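Local atomic coordinates of PelA (Pseudomonas aeruginosa, PDB entry 5TCB), a protein that carries an N-terminal glycoside hydrolase domain of family GH114, the part described here, and probably also has deacetylase activity as a whole protein. Residues V261-A265 and L266-G270. Sequence-based numbering, arbitrary orientation.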
loop_
_atom_site.group_PDB
_atom_site.type_symbol
_atom_site.label_atom_id
_atom_site.label_comp_id
_atom_site.label_asym_id
_atom_site.label_seq_id
_atom_site.Cartn_x
_atom_site.Cartn_y
_atom_site.Cartn_z
ATOM N N VAL A 261 -8.826 -7.738 -7.201
ATOM C CA VAL A 261 -10.058 -7.006 -7.451
ATOM C C VAL A 261 -10.957 -7.234 -6.252
ATOM O O VAL A 261 -11.415 -8.358 -6.011
ATOM C CB VAL A 261 -10.725 -7.446 -8.755
ATOM C CG1 VAL A 261 -11.914 -6.534 -9.057
ATOM C CG2 VAL A 261 -9.692 -7.474 -9.910
ATOM N N SER A 262 -11.201 -6.182 -5.480
ATOM C CA SER A 262 -11.840 -6.363 -4.181
ATOM C C SER A 262 -12.701 -5.140 -3.867
ATOM O O SER A 262 -13.098 -4.398 -4.767
ATOM C CB SER A 262 -10.761 -6.650 -3.122
ATOM O OG SER A 262 -11.352 -7.089 -1.924
ATOM N N THR A 263 -13.030 -4.961 -2.604
ATOM C CA THR A 263 -13.831 -3.857 -2.086
ATOM C C THR A 263 -12.935 -2.822 -1.433
ATOM O O THR A 263 -11.837 -3.142 -0.963
ATOM C CB THR A 263 -14.826 -4.367 -1.037
ATOM O OG1 THR A 263 -14.091 -4.950 0.047
ATOM C CG2 THR A 263 -15.782 -5.394 -1.636
ATOM N N PRO A 264 -13.395 -1.574 -1.321
ATOM C CA PRO A 264 -12.534 -0.522 -0.742
ATOM C C PRO A 264 -12.188 -0.725 0.722
ATOM O O PRO A 264 -11.183 -0.170 1.183
ATOM C CB PRO A 264 -13.365 0.751 -0.947
ATOM C CG PRO A 264 -14.799 0.262 -1.033
ATOM C CD PRO A 264 -14.707 -1.051 -1.741
ATOM N N ALA A 265 -12.993 -1.474 1.473
ATOM C CA ALA A 265 -12.665 -1.799 2.851
ATOM C C ALA A 265 -11.653 -2.932 2.960
ATOM O O ALA A 265 -11.066 -3.112 4.032
ATOM C CB ALA A 265 -13.933 -2.184 3.613
ATOM N N LEU A 266 -11.404 -3.650 1.870
ATOM C CA LEU A 266 -10.480 -4.781 1.863
ATOM C C LEU A 266 -10.855 -5.767 2.965
ATOM O O LEU A 266 -10.020 -6.238 3.756
ATOM C CB LEU A 266 -9.022 -4.330 1.973
ATOM C CG LEU A 266 -8.364 -3.680 0.753
ATOM C CD1 LEU A 266 -8.675 -4.399 -0.552
ATOM C CD2 LEU A 266 -8.726 -2.214 0.671
ATOM N N ASP A 267 -12.146 -6.100 2.981
ATOM C CA ASP A 267 -12.730 -7.014 3.950
ATOM C C ASP A 267 -13.396 -8.199 3.260
ATOM O O ASP A 267 -14.359 -8.770 3.781
ATOM C CB ASP A 267 -13.731 -6.270 4.828
ATOM C CG ASP A 267 -14.905 -5.701 4.042
ATOM O OD1 ASP A 267 -14.926 -5.806 2.795
ATOM O OD2 ASP A 267 -15.808 -5.109 4.680
ATOM N N TYR A 268 -12.864 -8.573 2.094
ATOM C CA TYR A 268 -13.520 -9.460 1.144
ATOM C C TYR A 268 -12.473 -10.332 0.490
ATOM O O TYR A 268 -11.384 -9.858 0.163
ATOM C CB TYR A 268 -14.266 -8.628 0.087
ATOM C CG TYR A 268 -14.823 -9.360 -1.142
ATOM C CD1 TYR A 268 -15.797 -10.340 -1.040
ATOM C CD2 TYR A 268 -14.424 -8.981 -2.411
ATOM C CE1 TYR A 268 -16.326 -10.960 -2.191
ATOM C CE2 TYR A 268 -14.928 -9.575 -3.548
ATOM C CZ TYR A 268 -15.889 -10.545 -3.452
ATOM O OH TYR A 268 -16.387 -11.107 -4.601
ATOM N N LEU A 269 -12.811 -11.606 0.275
ATOM C CA LEU A 269 -11.921 -12.505 -0.452
ATOM C C LEU A 269 -12.095 -12.232 -1.949
ATOM O O LEU A 269 -12.761 -12.960 -2.684
ATOM C CB LEU A 269 -12.200 -13.950 -0.069
ATOM C CG LEU A 269 -11.572 -14.447 1.225
ATOM C CD1 LEU A 269 -12.151 -15.797 1.607
ATOM C CD2 LEU A 269 -10.041 -14.535 1.064
ATOM N N GLY A 270 -11.446 -11.162 -2.393
ATOM C CA GLY A 270 -11.463 -10.768 -3.784
ATOM C C GLY A 270 -10.662 -11.727 -4.643
ATOM O O GLY A 270 -10.185 -12.772 -4.201
HETATM O O HOH W 1 -10.091 -7.549 0.450
#
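T263 and D267 tie the two arms of the loop together: T263 OG1 donates to D267 OD1 at 3.0 Å and meets the carboxylate oxygen nearly along its C-O axis. T263 chi1 of 61° sets OG1 between backbone N and carbonyl carbon, within reach. In the same loop a type I beta turn reverses the chain from T263 to L266, closed by L266 N to T263 O (2.9 Å), the donor lying above the carbonyl plane. Water 1 makes a second bridge, accepting from S262 OG and donating to Y268 O, both at 2.7 Å. Both methyls of L266 press against backbone oxygens of the turn, CD1 near T263 O and S262 CB, CD2 3.2 Å from P264 O. On the Y268 ring, S262 OG sits at the edge near the plane, whereas T263 CG2 approaches obliquely, 3.9 Å from Y268 CD2; Y268 OH is hydrogen-bonded to R242 NH1. G270 CA makes a CA-H...O contact with V261 O. The loop follows strand 258-262, last of eight parallel strands in sequence order, consistent with a glycoside hydrolase (beta/alpha)8 barrel; L266 bonds through its backbone to Y31, just past first strand 27-30, and V261 packs on helix 242-254.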